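Side-chain contacts in inorganic pyrophosphatase (Anaplasma phagocytophilum, PDB 3LD3), which probably hydrolyses inorganic pyrophosphate to two phosphate ions with magnesium as cofactor, working as a homohexamer: residues Pro49-Phe54 with Met71-Asn76; Glu53-Glu56 with Leu61-Asp64; Gly140-Val143 with Asp147-Ser150; Phe159-Lys164 with Val172-Trp177. All blocks are in the same frame, centred on the assembly; numbering follows the deposited sequence.

How the contacts relate
Along the chain, contacts 1 and 2 start from the same strand 50-54, whereas contacts 3 and 4 follow in series, contact 3 leading into helix 150-162 and contact 4 at its far end. Contacts 1 and 2 touch, with centres about 12 Å apart, since residues 61-64 form the other strand of the hairpin. Contact 1 also meets contact 4, at about 15 Å between centres, where M71 and Y73 pack on F159 and Y163, and both reach one bound phosphate; together they contribute K51 and Y163 to the probable substrate pocket. Contact 3 lies on the surface, about 31 Å from contact 2 between centres and across the chain's centre from it, away from the predicted site.

Contact 1. Residues Pro49-Phe54 with Met71-Asn76; sequences PVKYEF and MYYPCN. With PO4 (phosphate ion), chain C.
K51 reaches Y73 by leaving its strand with CG trans to the backbone N (chi1 -168°) and staying nearly extended until chi4 bends to -93°, which turns NZ aside and presents CE to the tyrosine; the Y73 ring swings to the side of its own backbone N, and its hydroxyl reaches out toward the strand. CE of K51 lies 3.2 Å from OH of Y73 as the two side chains pass at a slant, and no hydrogen bond joins them. Being next to the ammonium group, that methylene is probably polarised enough to suit an oxygen neighbour. NZ of K51 forms a salt bridge of 2.7 Å with OE1 of E53, coming to the anti side of the carboxylate and 26° out of its plane. A weak bond of 3.3 Å also links NZ of K51 to O4 of the phosphate. This is the predicted substrate pocket of a family I pyrophosphatase: K51 and R65 are probable ligands of pyrophosphate, and the phosphate, probably from the crystallisation liquor, is further held by R65, K121, Y163 and K164. The loop 71-76 leads from the hairpin 50-66 into strand 76-79, and its Y73 ring also meets the rings of F159 and Y77. CB of P49 lies 3.3 Å from O of M71, a buried carbonyl oxygen without a polar partner, while M71 packs on M71 of the second subunit.

Contact 2. Residues Glu53-Glu56 with Leu61-Asp64; sequences EFDE and LWVD
F54 spreads one face of its ring under L61, whose CD1 sits 3.5 Å from the ring centroid and 17° off the normal, a CH-pi contact. Displaced toward the rim, CD1 is nearest to CE2 of F54. In the leucine, chi1 of -168° sets CG opposite the backbone N, and chi2 then turns CD1 to the ring. The backbones are joined at E53 and W62, an antiparallel hydrogen-bonded pair: N of E53 gives a bond of 2.8 Å to O of W62, and N of W62 returns one of 2.9 Å to O of E53. F54 and L61 form the adjoining non-hydrogen-bonded pair, so their side chains share one face of the beta hairpin made by strands 50-54 and 61-66, while E53 and W62 share the other. Beside W62, CB of D55 comes within 3.7 Å of CD1 on the indole, the two side chains running alongside in the same direction; N58, in the connecting turn, binds D55 OD1 through its backbone N, and its OD1 accepts a hydrogen bond from NE1 of W62. On the E53 face, the carboxylates of E53 and D64 stack with planes 9° apart, OE1 of E53 lying 3.5 Å from OD2 of D64. K51, the salt-bridge partner of E53, probably offsets part of this like-charge approach. L61 and V63 make backbone hydrogen bonds to a neighbouring subunit, whose M102 packs on L61.

Contact 3. Residues Gly140-Val143 with Asp147-Ser150; sequences GNIV and DLPS
O of N141 lies 3.9 Å from OD2 of D147, two acceptors with no bond between them. I142 comes next and supplies the apolar part. Its side chain slides past that of D147 in the opposite direction, CD1 ending 3.4 Å from O of D147, and the same methyl group meets CD2 of L148 at 3.8 Å; the two branched side chains cross nearly at right angles, with CG2 of I142 resting near CG of L148. Both lean inward on strand 122-131, I142 on V130 and L148 on L128, while the carbonyl oxygen of I142 accepts a hydrogen bond from NH1 of R110. V143 then provides the one hydrogen bond across the contact, from its N to OD2 of D147, 2.9 Å long with an N-H...O angle of 154°. The donor meets the anti side of the carboxylate, 17° out of its plane. D147 places the acceptor there by keeping CG beside its own backbone N (chi1 -63°). The same OD2 also accepts N-H of N144, so two successive backbone N-H groups grip one oxygen, which probably stabilises the negative charge and pins the turn ahead of helix 150-162.

Contact 4. Residues Phe159-Lys164 with Val172-Trp177; sequences FFSFYK and VSVGCW. With PO4 (phosphate ion), chain C.
V172 and V174 both point at the end of helix 150-162 from the neighbouring strand, V172 meeting the carbonyl of F160, V174 the side-chain root of F160 and the hydroxyl of S161. CB of V172 lies 3.3 Å from O of F160, and its CG2 reaches past that oxygen to CD of K164 at 3.7 Å, where the lysine crosses the valine at about a right angle. In V174, CG2 is 3.4 Å from OG of S161 and 4.0 Å from CB of F160. The serine hydroxyl has its stronger protein partner in O of S157, one helical turn back. Two waters fill in where no direct bond crosses. One donates to OG of S161 and accepts from N of V174, and the other donates to both O of S161 and O of V172. Strand 172-179 pairs in antiparallel fashion with strand 106-119 in the main sheet, so these valines lay the helix end against that sheet, F160 also packing on M117. Farther along, the ring of Y163 lies between CG of K164 on one face and CE2 of F159 on the other; chi1 of 82° puts it in the crowded position between backbone N and carbonyl carbon. Its OH donates a bond of 2.6 Å to O3 of the phosphate, an oxygen that sits at the ring's edge near its plane. K164 runs out extended alongside, and its NZ binds O1 of the same ion at 2.7 Å while forming a salt bridge with E120. Y163 is a predicted substrate ligand; R65 and K121 also bind the ion.

Contact 1. Residues Pro49-Phe54 with Met71-Asn76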
loop_
_atom_site.group_PDB
_atom_site.type_symbol
_atom_site.label_atom_id
_atom_site.label_comp_id
_atom_site.label_asym_id
_atom_site.label_seq_id
_atom_site.Cartn_x
_atom_site.Cartn_y
_atom_site.Cartn_z
ATOM N N PRO A 49 10.411 -7.094 -3.896
ATOM C CA PRO A 49 11.603 -7.894 -3.719
ATOM C C PRO A 49 12.889 -7.085 -3.431
ATOM O O PRO A 49 13.900 -7.217 -4.148
ATOM C CB PRO A 49 11.633 -8.695 -5.026
ATOM C CG PRO A 49 11.052 -7.839 -6.007
ATOM C CD PRO A 49 9.889 -7.195 -5.269
ATOM N N VAL A 50 12.845 -6.225 -2.408
ATOM C CA VAL A 50 14.027 -5.523 -1.938
ATOM C C VAL A 50 14.623 -6.354 -0.802
ATOM O O VAL A 50 14.021 -6.491 0.257
ATOM C CB VAL A 50 13.720 -4.099 -1.446
ATOM C CG1 VAL A 50 14.994 -3.347 -1.079
ATOM C CG2 VAL A 50 12.904 -3.294 -2.517
ATOM N N LYS A 51 15.818 -6.887 -1.009
ATOM C CA LYS A 51 16.429 -7.771 -0.001
ATOM C C LYS A 51 17.373 -6.947 0.868
ATOM O O LYS A 51 18.530 -6.680 0.505
ATOM C CB LYS A 51 17.196 -8.936 -0.627
ATOM C CG LYS A 51 17.521 -9.935 0.479
ATOM C CD LYS A 51 18.681 -10.768 0.285
ATOM C CE LYS A 51 18.633 -11.946 1.259
ATOM N NZ LYS A 51 19.345 -11.709 2.536
ATOM N N TYR A 52 16.882 -6.522 2.013
ATOM C CA TYR A 52 17.708 -5.835 2.974
ATOM C C TYR A 52 18.497 -6.850 3.802
ATOM O O TYR A 52 18.093 -8.019 3.951
ATOM C CB TYR A 52 16.859 -4.989 3.938
ATOM C CG TYR A 52 15.943 -3.980 3.290
ATOM C CD1 TYR A 52 16.432 -2.743 2.881
ATOM C CD2 TYR A 52 14.562 -4.248 3.118
ATOM C CE1 TYR A 52 15.613 -1.801 2.258
ATOM C CE2 TYR A 52 13.725 -3.306 2.524
ATOM C CZ TYR A 52 14.255 -2.080 2.119
ATOM O OH TYR A 52 13.467 -1.124 1.532
ATOM N N GLU A 53 19.610 -6.364 4.336
ATOM C CA GLU A 53 20.448 -7.112 5.255
ATOM C C GLU A 53 21.109 -6.187 6.230
ATOM O O GLU A 53 21.664 -5.177 5.837
ATOM C CB GLU A 53 21.563 -7.836 4.497
ATOM C CG GLU A 53 21.045 -8.881 3.509
ATOM C CD GLU A 53 22.155 -9.791 2.915
ATOM O OE1 GLU A 53 21.804 -10.707 2.115
ATOM O OE2 GLU A 53 23.351 -9.561 3.242
ATOM N N PHE A 54 21.135 -6.572 7.504
ATOM C CA PHE A 54 21.888 -5.817 8.488
ATOM C C PHE A 54 23.379 -6.098 8.416
ATOM O O PHE A 54 23.797 -7.237 8.184
ATOM C CB PHE A 54 21.386 -6.111 9.913
ATOM C CG PHE A 54 20.228 -5.297 10.287
ATOM C CD1 PHE A 54 20.408 -3.962 10.633
ATOM C CD2 PHE A 54 18.944 -5.799 10.188
ATOM C CE1 PHE A 54 19.335 -3.152 10.944
ATOM C CE2 PHE A 54 17.846 -5.002 10.501
ATOM C CZ PHE A 54 18.042 -3.678 10.876
ATOM N N MET A 71 9.801 -12.762 -7.669
ATOM C CA MET A 71 9.402 -13.551 -6.488
ATOM C C MET A 71 9.371 -12.633 -5.270
ATOM O O MET A 71 9.904 -11.540 -5.316
ATOM C CB MET A 71 10.339 -14.744 -6.250
ATOM C CG MET A 71 10.432 -15.604 -7.485
ATOM S SD MET A 71 11.200 -17.204 -7.307
ATOM C CE MET A 71 9.877 -18.170 -6.643
ATOM N N TYR A 72 8.746 -13.080 -4.198
ATOM C CA TYR A 72 8.687 -12.278 -2.960
ATOM C C TYR A 72 8.838 -13.239 -1.801
ATOM O O TYR A 72 8.442 -14.412 -1.890
ATOM C CB TYR A 72 7.363 -11.440 -2.882
ATOM C CG TYR A 72 6.136 -12.298 -2.745
ATOM C CD1 TYR A 72 5.680 -12.706 -1.505
ATOM C CD2 TYR A 72 5.413 -12.694 -3.874
ATOM C CE1 TYR A 72 4.568 -13.524 -1.359
ATOM C CE2 TYR A 72 4.306 -13.508 -3.769
ATOM C CZ TYR A 72 3.862 -13.936 -2.511
ATOM O OH TYR A 72 2.775 -14.810 -2.365
ATOM N N TYR A 73 9.405 -12.751 -0.693
ATOM C CA TYR A 73 9.535 -13.594 0.511
ATOM C C TYR A 73 8.156 -13.981 1.052
ATOM O O TYR A 73 7.345 -13.119 1.355
ATOM C CB TYR A 73 10.380 -12.872 1.561
ATOM C CG TYR A 73 11.862 -12.978 1.265
ATOM C CD1 TYR A 73 12.636 -13.966 1.892
ATOM C CD2 TYR A 73 12.473 -12.135 0.345
ATOM C CE1 TYR A 73 14.005 -14.090 1.611
ATOM C CE2 TYR A 73 13.838 -12.250 0.038
ATOM C CZ TYR A 73 14.585 -13.246 0.690
ATOM O OH TYR A 73 15.920 -13.329 0.390
ATOM N N PRO A 74 7.887 -15.294 1.193
ATOM C CA PRO A 74 6.535 -15.719 1.597
ATOM C C PRO A 74 6.211 -15.586 3.093
ATOM O O PRO A 74 5.062 -15.820 3.524
ATOM C CB PRO A 74 6.491 -17.166 1.137
ATOM C CG PRO A 74 7.885 -17.648 1.190
ATOM C CD PRO A 74 8.695 -16.430 0.728
ATOM N N CYS A 75 7.224 -15.247 3.882
ATOM C CA CYS A 75 7.084 -14.954 5.308
ATOM C C CYS A 75 7.978 -13.742 5.541
ATOM O O CYS A 75 8.805 -13.402 4.696
ATOM C CB CYS A 75 7.583 -16.104 6.194
ATOM S SG CYS A 75 6.868 -17.678 5.885
ATOM N N ASN A 76 7.833 -13.113 6.700
ATOM C CA ASN A 76 8.851 -12.218 7.170
ATOM C C ASN A 76 10.150 -13.003 7.279
ATOM O O ASN A 76 10.143 -14.215 7.567
ATOM C CB ASN A 76 8.457 -11.644 8.530
ATOM C CG ASN A 76 7.138 -10.957 8.480
ATOM O OD1 ASN A 76 7.021 -9.874 7.898
ATOM N ND2 ASN A 76 6.110 -11.587 9.027
HETATM P P PO4 C . 20.664 -14.976 0.610
HETATM O O1 PO4 C . 21.477 -16.234 0.437
HETATM O O2 PO4 C . 21.395 -13.774 0.040
HETATM O O3 PO4 C . 19.341 -15.088 -0.121
HETATM O O4 PO4 C . 20.397 -14.788 2.104
#

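Contact 2. Residues Glu53-Glu56 with Leu61-Asp64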
loop_
_atom_site.group_PDB
_atom_site.type_symbol
_atom_site.label_atom_id
_atom_site.label_comp_id
_atom_site.label_asym_id
_atom_site.label_seq_id
_atom_site.Cartn_x
_atom_site.Cartn_y
_atom_site.Cartn_z
ATOM N N GLU A 53 19.610 -6.364 4.336
ATOM C CA GLU A 53 20.448 -7.112 5.255
ATOM C C GLU A 53 21.109 -6.187 6.230
ATOM O O GLU A 53 21.664 -5.177 5.837
ATOM C CB GLU A 53 21.563 -7.836 4.497
ATOM C CG GLU A 53 21.045 -8.881 3.509
ATOM C CD GLU A 53 22.155 -9.791 2.915
ATOM O OE1 GLU A 53 21.804 -10.707 2.115
ATOM O OE2 GLU A 53 23.351 -9.561 3.242
ATOM N N PHE A 54 21.135 -6.572 7.504
ATOM C CA PHE A 54 21.888 -5.817 8.488
ATOM C C PHE A 54 23.379 -6.098 8.416
ATOM O O PHE A 54 23.797 -7.237 8.184
ATOM C CB PHE A 54 21.386 -6.111 9.913
ATOM C CG PHE A 54 20.228 -5.297 10.287
ATOM C CD1 PHE A 54 20.408 -3.962 10.633
ATOM C CD2 PHE A 54 18.944 -5.799 10.188
ATOM C CE1 PHE A 54 19.335 -3.152 10.944
ATOM C CE2 PHE A 54 17.846 -5.002 10.501
ATOM C CZ PHE A 54 18.042 -3.678 10.876
ATOM N N ASP A 55 24.155 -5.047 8.654
ATOM C CA ASP A 55 25.595 -5.133 8.806
ATOM C C ASP A 55 25.928 -5.205 10.300
ATOM O O ASP A 55 25.444 -4.383 11.094
ATOM C CB ASP A 55 26.227 -3.900 8.195
ATOM C CG ASP A 55 27.726 -4.020 8.033
ATOM O OD1 ASP A 55 28.434 -3.932 9.059
ATOM O OD2 ASP A 55 28.189 -4.145 6.865
ATOM N N GLU A 56 26.730 -6.200 10.673
ATOM C CA GLU A 56 27.175 -6.387 12.064
ATOM C C GLU A 56 28.130 -5.260 12.498
ATOM O O GLU A 56 28.062 -4.783 13.637
ATOM C CB GLU A 56 27.875 -7.745 12.223
ATOM N N LEU A 61 21.087 -1.026 8.154
ATOM C CA LEU A 61 20.353 -1.867 7.210
ATOM C C LEU A 61 20.771 -1.479 5.785
ATOM O O LEU A 61 20.684 -0.331 5.431
ATOM C CB LEU A 61 18.871 -1.604 7.346
ATOM C CG LEU A 61 17.952 -2.591 6.647
ATOM C CD1 LEU A 61 18.012 -3.955 7.325
ATOM C CD2 LEU A 61 16.551 -2.018 6.627
ATOM N N TRP A 62 21.219 -2.448 4.995
ATOM C CA TRP A 62 21.654 -2.220 3.647
ATOM C C TRP A 62 20.717 -2.894 2.678
ATOM O O TRP A 62 20.140 -3.919 2.986
ATOM C CB TRP A 62 23.044 -2.858 3.444
ATOM C CG TRP A 62 24.154 -2.093 4.078
ATOM C CD1 TRP A 62 24.499 -2.089 5.405
ATOM C CD2 TRP A 62 25.081 -1.250 3.422
ATOM N NE1 TRP A 62 25.570 -1.265 5.603
ATOM C CE2 TRP A 62 25.949 -0.735 4.406
ATOM C CE3 TRP A 62 25.263 -0.865 2.097
ATOM C CZ2 TRP A 62 26.999 0.116 4.097
ATOM C CZ3 TRP A 62 26.280 0.015 1.807
ATOM C CH2 TRP A 62 27.144 0.480 2.806
ATOM N N VAL A 63 20.602 -2.340 1.470
ATOM C CA VAL A 63 20.031 -3.070 0.389
ATOM C C VAL A 63 21.134 -4.003 -0.150
ATOM O O VAL A 63 22.080 -3.531 -0.794
ATOM C CB VAL A 63 19.567 -2.125 -0.734
ATOM C CG1 VAL A 63 18.953 -2.933 -1.873
ATOM C CG2 VAL A 63 18.527 -1.097 -0.164
ATOM N N ASP A 64 20.963 -5.298 0.031
ATOM C CA ASP A 64 21.893 -6.260 -0.540
ATOM C C ASP A 64 21.664 -6.331 -2.041
ATOM O O ASP A 64 22.606 -6.219 -2.832
ATOM C CB ASP A 64 21.730 -7.633 0.066
ATOM C CG ASP A 64 22.635 -8.657 -0.607
ATOM O OD1 ASP A 64 23.871 -8.482 -0.555
ATOM O OD2 ASP A 64 22.100 -9.585 -1.238
#

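Contact 3. Residues Gly140-Val143 with Asp147-Ser150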
loop_
_atom_site.group_PDB
_atom_site.type_symbol
_atom_site.label_atom_id
_atom_site.label_comp_id
_atom_site.label_asym_id
_atom_site.label_seq_id
_atom_site.Cartn_x
_atom_site.Cartn_y
_atom_site.Cartn_z
ATOM N N GLY A 140 -1.461 -20.599 17.883
ATOM C CA GLY A 140 -1.327 -21.470 19.057
ATOM C C GLY A 140 -1.329 -22.957 18.818
ATOM O O GLY A 140 -0.689 -23.699 19.560
ATOM N N ASN A 141 -2.082 -23.394 17.822
ATOM C CA ASN A 141 -2.167 -24.816 17.495
ATOM C C ASN A 141 -1.221 -25.205 16.376
ATOM O O ASN A 141 -1.289 -26.337 15.889
ATOM C CB ASN A 141 -3.621 -25.225 17.177
ATOM C CG ASN A 141 -4.519 -25.236 18.407
ATOM O OD1 ASN A 141 -4.063 -25.529 19.511
ATOM N ND2 ASN A 141 -5.813 -24.984 18.212
ATOM N N ILE A 142 -0.355 -24.290 15.943
ATOM C CA ILE A 142 0.704 -24.605 14.986
ATOM C C ILE A 142 1.951 -24.950 15.780
ATOM O O ILE A 142 2.585 -24.059 16.348
ATOM C CB ILE A 142 1.001 -23.441 14.009
ATOM C CG1 ILE A 142 -0.252 -23.063 13.243
ATOM C CG2 ILE A 142 2.118 -23.829 13.063
ATOM C CD1 ILE A 142 -0.837 -24.218 12.372
ATOM N N VAL A 143 2.284 -26.226 15.887
ATOM C CA VAL A 143 3.441 -26.668 16.691
ATOM C C VAL A 143 4.602 -27.186 15.846
ATOM O O VAL A 143 5.761 -26.987 16.194
ATOM C CB VAL A 143 3.072 -27.737 17.713
ATOM C CG1 VAL A 143 4.164 -27.793 18.793
ATOM C CG2 VAL A 143 1.695 -27.447 18.344
ATOM N N ASP A 147 1.730 -28.819 10.612
ATOM C CA ASP A 147 0.409 -28.301 10.976
ATOM C C ASP A 147 -0.052 -27.178 10.006
ATOM O O ASP A 147 -1.202 -26.734 10.070
ATOM C CB ASP A 147 0.432 -27.758 12.407
ATOM C CG ASP A 147 0.729 -28.853 13.451
ATOM O OD1 ASP A 147 0.193 -29.953 13.251
ATOM O OD2 ASP A 147 1.481 -28.604 14.422
ATOM N N LEU A 148 0.856 -26.687 9.175
ATOM C CA LEU A 148 0.514 -25.681 8.151
ATOM C C LEU A 148 0.163 -26.354 6.831
ATOM O O LEU A 148 0.568 -27.491 6.618
ATOM C CB LEU A 148 1.666 -24.722 7.926
ATOM C CG LEU A 148 2.011 -23.848 9.142
ATOM C CD1 LEU A 148 3.389 -23.242 8.949
ATOM C CD2 LEU A 148 0.931 -22.795 9.340
ATOM N N PRO A 149 -0.586 -25.664 5.946
ATOM C CA PRO A 149 -0.942 -26.256 4.659
ATOM C C PRO A 149 0.272 -26.652 3.825
ATOM O O PRO A 149 1.241 -25.885 3.702
ATOM C CB PRO A 149 -1.768 -25.165 3.968
ATOM C CG PRO A 149 -2.308 -24.343 5.134
ATOM C CD PRO A 149 -1.208 -24.339 6.121
ATOM N N SER A 150 0.207 -27.850 3.228
ATOM C CA SER A 150 1.317 -28.359 2.431
ATOM C C SER A 150 1.610 -27.463 1.240
ATOM O O SER A 150 2.759 -27.333 0.859
ATOM C CB SER A 150 1.076 -29.822 1.998
ATOM O OG SER A 150 -0.075 -29.928 1.197
#

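Contact 4. Residues Phe159-Lys164 with Val172-Trp177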
loop_
_atom_site.group_PDB
_atom_site.type_symbol
_atom_site.label_atom_id
_atom_site.label_comp_id
_atom_site.label_asym_id
_atom_site.label_seq_id
_atom_site.Cartn_x
_atom_site.Cartn_y
_atom_site.Cartn_z
ATOM N N PHE A 159 10.203 -21.273 -3.510
ATOM C CA PHE A 159 10.887 -19.992 -3.437
ATOM C C PHE A 159 12.417 -20.166 -3.400
ATOM O O PHE A 159 13.138 -19.537 -4.150
ATOM C CB PHE A 159 10.378 -19.163 -2.241
ATOM C CG PHE A 159 11.085 -17.842 -2.065
ATOM C CD1 PHE A 159 10.686 -16.719 -2.789
ATOM C CD2 PHE A 159 12.186 -17.731 -1.223
ATOM C CE1 PHE A 159 11.371 -15.489 -2.666
ATOM C CE2 PHE A 159 12.869 -16.513 -1.096
ATOM C CZ PHE A 159 12.456 -15.394 -1.803
ATOM N N PHE A 160 12.913 -20.982 -2.480
ATOM C CA PHE A 160 14.351 -21.121 -2.346
ATOM C C PHE A 160 14.942 -21.897 -3.529
ATOM O O PHE A 160 16.083 -21.631 -3.930
ATOM C CB PHE A 160 14.704 -21.729 -0.984
ATOM C CG PHE A 160 14.520 -20.739 0.141
ATOM C CD1 PHE A 160 15.397 -19.673 0.258
ATOM C CD2 PHE A 160 13.414 -20.799 0.962
ATOM C CE1 PHE A 160 15.207 -18.696 1.239
ATOM C CE2 PHE A 160 13.227 -19.846 1.944
ATOM C CZ PHE A 160 14.133 -18.811 2.092
ATOM N N SER A 161 14.133 -22.770 -4.124
ATOM C CA SER A 161 14.567 -23.540 -5.301
ATOM C C SER A 161 14.810 -22.657 -6.519
ATOM O O SER A 161 15.684 -22.977 -7.350
ATOM C CB SER A 161 13.554 -24.636 -5.655
ATOM O OG SER A 161 13.569 -25.701 -4.729
ATOM N N PHE A 162 14.072 -21.539 -6.641
ATOM C CA PHE A 162 14.026 -20.808 -7.911
ATOM C C PHE A 162 14.391 -19.329 -7.858
ATOM O O PHE A 162 14.694 -18.718 -8.898
ATOM C CB PHE A 162 12.663 -21.021 -8.605
ATOM C CG PHE A 162 12.371 -22.462 -8.923
ATOM C CD1 PHE A 162 13.208 -23.182 -9.779
ATOM C CD2 PHE A 162 11.286 -23.122 -8.360
ATOM C CE1 PHE A 162 12.959 -24.516 -10.035
ATOM C CE2 PHE A 162 11.028 -24.462 -8.620
ATOM C CZ PHE A 162 11.868 -25.162 -9.455
ATOM N N TYR A 163 14.387 -18.728 -6.669
ATOM C CA TYR A 163 14.608 -17.284 -6.589
ATOM C C TYR A 163 15.977 -16.797 -7.005
ATOM O O TYR A 163 16.128 -15.624 -7.351
ATOM C CB TYR A 163 14.253 -16.707 -5.216
ATOM C CG TYR A 163 15.259 -16.818 -4.103
ATOM C CD1 TYR A 163 15.612 -15.703 -3.357
ATOM C CD2 TYR A 163 15.853 -18.029 -3.779
ATOM C CE1 TYR A 163 16.493 -15.815 -2.264
ATOM C CE2 TYR A 163 16.742 -18.137 -2.717
ATOM C CZ TYR A 163 17.041 -17.021 -1.962
ATOM O OH TYR A 163 17.893 -17.149 -0.873
ATOM N N LYS A 164 16.963 -17.702 -6.972
ATOM C CA LYS A 164 18.329 -17.391 -7.360
ATOM C C LYS A 164 18.697 -17.912 -8.762
ATOM O O LYS A 164 19.852 -17.791 -9.167
ATOM C CB LYS A 164 19.323 -17.984 -6.350
ATOM C CG LYS A 164 19.482 -17.156 -5.083
ATOM C CD LYS A 164 20.268 -17.938 -4.010
ATOM C CE LYS A 164 20.725 -17.030 -2.894
ATOM N NZ LYS A 164 21.396 -17.776 -1.792
ATOM N N VAL A 172 20.855 -23.312 -5.325
ATOM C CA VAL A 172 20.224 -23.866 -4.146
ATOM C C VAL A 172 19.706 -25.271 -4.434
ATOM O O VAL A 172 18.997 -25.511 -5.410
ATOM C CB VAL A 172 19.069 -23.001 -3.676
ATOM C CG1 VAL A 172 18.526 -23.535 -2.340
ATOM C CG2 VAL A 172 19.521 -21.531 -3.537
ATOM N N SER A 173 20.099 -26.212 -3.598
ATOM C CA SER A 173 19.531 -27.549 -3.663
ATOM C C SER A 173 18.749 -27.733 -2.370
ATOM O O SER A 173 19.320 -27.804 -1.289
ATOM C CB SER A 173 20.616 -28.610 -3.854
ATOM O OG SER A 173 20.063 -29.914 -3.795
ATOM N N VAL A 174 17.428 -27.755 -2.510
ATOM C CA VAL A 174 16.527 -27.790 -1.374
ATOM C C VAL A 174 16.267 -29.231 -0.992
ATOM O O VAL A 174 15.970 -30.044 -1.872
ATOM C CB VAL A 174 15.210 -27.052 -1.679
ATOM C CG1 VAL A 174 14.206 -27.200 -0.496
ATOM C CG2 VAL A 174 15.508 -25.564 -1.945
ATOM N N GLY A 175 16.383 -29.516 0.317
ATOM C CA GLY A 175 16.138 -30.827 0.909
ATOM C C GLY A 175 14.750 -30.966 1.508
ATOM O O GLY A 175 13.766 -30.485 0.952
ATOM N N CYS A 176 14.663 -31.611 2.662
ATOM C CA CYS A 176 13.377 -31.889 3.267
ATOM C C CYS A 176 13.133 -30.996 4.473
ATOM O O CYS A 176 14.061 -30.417 5.011
ATOM C CB CYS A 176 13.313 -33.340 3.693
ATOM S SG CYS A 176 13.413 -34.423 2.270
ATOM N N TRP A 177 11.870 -30.922 4.868
ATOM C CA TRP A 177 11.476 -30.295 6.124
ATOM C C TRP A 177 11.825 -31.224 7.284
ATOM O O TRP A 177 11.695 -32.468 7.168
ATOM C CB TRP A 177 9.971 -30.047 6.119
ATOM C CG TRP A 177 9.560 -28.908 5.238
ATOM C CD1 TRP A 177 9.059 -28.972 3.972
ATOM C CD2 TRP A 177 9.579 -27.527 5.596
ATOM N NE1 TRP A 177 8.794 -27.710 3.501
ATOM C CE2 TRP A 177 9.098 -26.797 4.477
ATOM C CE3 TRP A 177 9.960 -26.833 6.741
ATOM C CZ2 TRP A 177 9.005 -25.418 4.475
ATOM C CZ3 TRP A 177 9.864 -25.446 6.740
ATOM C CH2 TRP A 177 9.368 -24.762 5.614
HETATM P P PO4 C . 20.664 -14.976 0.610
HETATM O O1 PO4 C . 21.477 -16.234 0.437
HETATM O O2 PO4 C . 21.395 -13.774 0.040
HETATM O O3 PO4 C . 19.341 -15.088 -0.121
HETATM O O4 PO4 C . 20.397 -14.788 2.104
HETATM O O HOH W 1 16.058 -27.462 -5.048
HETATM O O HOH W 2 17.254 -25.089 -7.349
#